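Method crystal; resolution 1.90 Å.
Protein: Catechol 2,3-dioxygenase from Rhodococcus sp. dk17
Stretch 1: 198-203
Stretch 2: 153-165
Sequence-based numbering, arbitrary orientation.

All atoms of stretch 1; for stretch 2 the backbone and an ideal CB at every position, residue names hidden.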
# COMPACT_ATOMS: atom_id res chain seq x y z
N SER C 198 2.27 -20.39 -23.07
CA SER C 198 3.60 -20.55 -23.66
C SER C 198 3.52 -21.38 -24.94
O SER C 198 4.45 -21.36 -25.75
CB SER C 198 4.52 -21.29 -22.69
OG SER C 198 4.59 -20.63 -21.46
N LEU C 199 2.42 -22.10 -25.11
CA LEU C 199 2.32 -23.12 -26.15
C LEU C 199 0.89 -23.31 -26.61
O LEU C 199 -0.02 -23.33 -25.78
CB LEU C 199 2.86 -24.44 -25.60
CG LEU C 199 2.92 -25.69 -26.49
CD1 LEU C 199 3.81 -25.43 -27.69
CD2 LEU C 199 3.44 -26.84 -25.67
N ALA C 200 0.70 -23.45 -27.92
CA ALA C 200 -0.59 -23.81 -28.50
C ALA C 200 -0.43 -24.71 -29.73
O ALA C 200 0.62 -24.72 -30.38
CB ALA C 200 -1.41 -22.57 -28.84
N PHE C 201 -1.47 -25.50 -30.01
CA PHE C 201 -1.48 -26.42 -31.16
C PHE C 201 -2.91 -26.89 -31.49
O PHE C 201 -3.85 -26.58 -30.76
CB PHE C 201 -0.53 -27.61 -30.94
CG PHE C 201 -0.64 -28.23 -29.58
CD1 PHE C 201 0.25 -27.89 -28.57
CD2 PHE C 201 -1.62 -29.18 -29.31
CE1 PHE C 201 0.15 -28.46 -27.30
CE2 PHE C 201 -1.73 -29.76 -28.06
CZ PHE C 201 -0.84 -29.40 -27.05
N GLY C 202 -3.06 -27.65 -32.57
CA GLY C 202 -4.38 -28.11 -33.00
C GLY C 202 -5.12 -27.05 -33.80
O GLY C 202 -6.36 -26.98 -33.75
N VAL C 203 -4.37 -26.24 -34.53
CA VAL C 203 -4.91 -25.22 -35.43
C VAL C 203 -5.04 -25.77 -36.86
O VAL C 203 -5.30 -25.01 -37.81
CB VAL C 203 -4.04 -23.94 -35.44
CG1 VAL C 203 -4.07 -23.26 -34.07
CG2 VAL C 203 -2.61 -24.25 -35.88
N UNK C 153 3.34 -27.57 -34.79
CA UNK C 153 2.64 -28.65 -35.48
C UNK C 153 2.45 -29.87 -34.59
O UNK C 153 3.40 -30.36 -33.97
CB UNK C 153 3.40 -29.05 -36.74
N UNK C 154 1.22 -30.36 -34.52
CA UNK C 154 0.93 -31.60 -33.82
C UNK C 154 -0.04 -32.41 -34.66
O UNK C 154 -1.18 -31.99 -34.88
CB UNK C 154 0.36 -31.33 -32.43
N UNK C 155 0.41 -33.57 -35.15
CA UNK C 155 -0.47 -34.49 -35.88
C UNK C 155 -1.45 -35.22 -34.95
O UNK C 155 -2.50 -35.70 -35.39
CB UNK C 155 0.37 -35.51 -36.65
N UNK C 156 -1.08 -35.31 -33.68
CA UNK C 156 -1.93 -35.94 -32.67
C UNK C 156 -2.07 -34.97 -31.50
O UNK C 156 -1.21 -34.92 -30.62
CB UNK C 156 -1.35 -37.28 -32.21
N UNK C 157 -3.18 -34.23 -31.50
CA UNK C 157 -3.47 -33.25 -30.45
C UNK C 157 -3.51 -33.86 -29.05
O UNK C 157 -2.92 -33.32 -28.12
CB UNK C 157 -4.81 -32.56 -30.74
N UNK C 158 -4.21 -34.99 -28.90
CA UNK C 158 -4.33 -35.62 -27.59
C UNK C 158 -3.00 -36.12 -27.02
O UNK C 158 -2.71 -35.91 -25.83
CB UNK C 158 -5.31 -36.79 -27.68
N UNK C 159 -2.18 -36.77 -27.86
CA UNK C 159 -0.86 -37.24 -27.43
C UNK C 159 0.03 -36.06 -27.03
O UNK C 159 0.72 -36.12 -26.01
CB UNK C 159 -0.19 -38.05 -28.54
N UNK C 160 -0.00 -35.00 -27.84
CA UNK C 160 0.69 -33.75 -27.54
C UNK C 160 0.25 -33.17 -26.19
O UNK C 160 1.08 -32.73 -25.39
CB UNK C 160 0.44 -32.73 -28.65
N UNK C 161 -1.05 -33.17 -25.92
CA UNK C 161 -1.55 -32.65 -24.64
C UNK C 161 -1.01 -33.48 -23.47
O UNK C 161 -0.51 -32.91 -22.51
CB UNK C 161 -3.08 -32.65 -24.62
N UNK C 162 -1.10 -34.80 -23.58
CA UNK C 162 -0.59 -35.70 -22.54
C UNK C 162 0.92 -35.53 -22.30
O UNK C 162 1.37 -35.49 -21.15
CB UNK C 162 -0.89 -37.15 -22.92
N UNK C 163 1.68 -35.42 -23.39
CA UNK C 163 3.12 -35.19 -23.31
C UNK C 163 3.43 -33.91 -22.53
O UNK C 163 4.19 -33.93 -21.57
CB UNK C 163 3.72 -35.11 -24.71
N UNK C 164 2.84 -32.80 -22.96
CA UNK C 164 3.11 -31.52 -22.31
C UNK C 164 2.60 -31.44 -20.88
O UNK C 164 3.20 -30.74 -20.07
CB UNK C 164 2.49 -30.39 -23.13
N UNK C 165 1.54 -32.17 -20.55
CA UNK C 165 1.09 -32.25 -19.15
C UNK C 165 2.15 -32.92 -18.28
O UNK C 165 2.38 -32.49 -17.16
CB UNK C 165 -0.23 -33.02 -19.05

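Stretch 1 offers a short strand, 199-201, that sends Leu199 and Phe201 toward a helix running nearly antiparallel to it, at 163°, with the axes 10.2 Å apart at their closest. The side chains facing the helix, Leu199 and Phe201, carry no polar group, and Gly202 adds only backbone, so shape should govern most facing positions.

Position 153 points its CB away from stretch 1, which sets almost no limit on it; the residue is Arg153, whose side chain makes no contact with stretch 1.

Position 154 points toward stretch 1, its ideal CB 4.1 Å from Phe201 CB. A flexible unbranched chain, polar or apolar, could pass along the Phe201 CB; other shapes are not ruled out. Glu154 does so with methylenes, its CG lying 3.4 Å from Phe201 CB.

Positions 155 and 156 lie out of reach. Stretch 1 leaves 155 free, and many residues would serve; it is Asp155. The second immediately precedes the helix, where Ser, Thr, Asn or Asp commonly cap free amides; Asp156 fits, its OD1 accepting from the N of residue 159 at 3.0 Å.

Position 157 points sideways, its ideal CB 4.9 Å from Phe201 CD2 and 5.0 Å from Gly202 CA. A medium apolar residue could touch both. Val157 places CG1 4.1 Å from Phe201 CE2 and CG2 3.8 Å from Gly202 CA.

Position 158 points away and 159 is out of reach; stretch 1 sets no limit on either, and any residue that tolerates a helix would do. They are Glu158 and Glu159.

Position 160 points toward stretch 1, with its ideal CB already 3.7 Å from Phe201 CE2. Little room remains, so a small residue is expected. Ala160 CB lies over one face of the Phe201 ring, 4.1 Å from its centroid, in a CH-pi contact.

Position 161 points sideways, its ideal CB 4.6 Å from Phe201 CZ. Small or β-branched residues would fit, and a hydroxyl could be satisfied by the helix itself. Thr161 OG1 donates to Val157 O at 2.9 Å while sitting at the ring edge, 3.6 Å from Phe201 CE2.

Positions 162 and 163 are out of reach, and any helix-tolerant residue would do: Arg162 NH2 makes a salt bridge with Glu158 OE1, 3.2 Å, one helical turn back, and Phe163 makes no contact with stretch 1.

Position 164 points toward stretch 1, with its ideal CB 4.5 Å from Leu199 CD2 and 5.2 Å from Phe201 CE1. A large apolar or aromatic side chain could span both. Tyr164 receives Leu199 CD2 over its ring face, 3.4 Å from the centroid, and Tyr164 CD2 lies 4.0 Å from Phe201 CE1.

Position 165, out of reach, is equally free for any helix-tolerant residue; it is Arg165.

Stretch 2 153-165: REDDVEEATRFYR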
# COMPACT_ATOMS: atom_id res chain seq x y z
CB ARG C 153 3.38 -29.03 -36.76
CG ARG C 153 2.62 -29.94 -37.71
CD ARG C 153 3.35 -30.02 -39.05
NE ARG C 153 4.71 -30.52 -38.88
CZ ARG C 153 5.68 -30.37 -39.78
NH1 ARG C 153 5.45 -29.74 -40.93
NH2 ARG C 153 6.89 -30.86 -39.53
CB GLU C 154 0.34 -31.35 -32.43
CG GLU C 154 1.20 -30.50 -31.50
CD GLU C 154 2.53 -31.14 -31.12
OE1 GLU C 154 2.68 -32.37 -31.21
OE2 GLU C 154 3.43 -30.37 -30.71
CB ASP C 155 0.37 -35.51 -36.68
CG ASP C 155 1.08 -36.52 -35.78
OD1 ASP C 155 1.65 -36.13 -34.73
OD2 ASP C 155 1.09 -37.72 -36.13
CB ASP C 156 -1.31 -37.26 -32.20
CG ASP C 156 -2.26 -38.09 -31.35
OD1 ASP C 156 -3.08 -37.52 -30.59
OD2 ASP C 156 -2.18 -39.33 -31.44
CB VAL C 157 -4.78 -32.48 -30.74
CG1 VAL C 157 -5.09 -31.48 -29.62
CG2 VAL C 157 -4.69 -31.75 -32.06
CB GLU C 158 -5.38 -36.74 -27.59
CG GLU C 158 -6.06 -36.90 -26.23
CD GLU C 158 -7.30 -37.77 -26.26
OE1 GLU C 158 -7.48 -38.57 -27.21
OE2 GLU C 158 -8.11 -37.67 -25.31
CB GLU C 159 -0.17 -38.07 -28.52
CG GLU C 159 -0.42 -39.56 -28.41
CD GLU C 159 0.19 -40.36 -29.55
OE1 GLU C 159 1.05 -39.83 -30.28
OE2 GLU C 159 -0.21 -41.53 -29.71
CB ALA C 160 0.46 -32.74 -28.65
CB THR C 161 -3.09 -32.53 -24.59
OG1 THR C 161 -3.55 -31.85 -25.76
CG2 THR C 161 -3.51 -31.72 -23.38
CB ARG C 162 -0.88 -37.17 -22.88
CG ARG C 162 -2.35 -37.53 -22.95
CD ARG C 162 -2.53 -39.03 -23.16
NE ARG C 162 -3.88 -39.35 -23.62
CZ ARG C 162 -4.20 -39.68 -24.87
NH1 ARG C 162 -3.27 -39.74 -25.82
NH2 ARG C 162 -5.46 -39.96 -25.17
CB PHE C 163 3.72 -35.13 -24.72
CG PHE C 163 5.17 -34.69 -24.76
CD1 PHE C 163 6.18 -35.58 -24.42
CD2 PHE C 163 5.51 -33.40 -25.15
CE1 PHE C 163 7.52 -35.19 -24.46
CE2 PHE C 163 6.84 -32.99 -25.19
CZ PHE C 163 7.85 -33.89 -24.85
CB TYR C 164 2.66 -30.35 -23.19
CG TYR C 164 3.57 -30.18 -24.38
CD1 TYR C 164 4.88 -29.70 -24.23
CD2 TYR C 164 3.14 -30.51 -25.66
CE1 TYR C 164 5.72 -29.56 -25.31
CE2 TYR C 164 3.98 -30.38 -26.77
CZ TYR C 164 5.26 -29.90 -26.58
OH TYR C 164 6.10 -29.75 -27.66
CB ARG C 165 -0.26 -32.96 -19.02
CG ARG C 165 -1.41 -32.12 -19.51
CD ARG C 165 -2.76 -32.59 -19.01
NE ARG C 165 -3.82 -31.75 -19.58
CZ ARG C 165 -4.84 -32.20 -20.30
NH1 ARG C 165 -4.98 -33.50 -20.54
NH2 ARG C 165 -5.73 -31.34 -20.79
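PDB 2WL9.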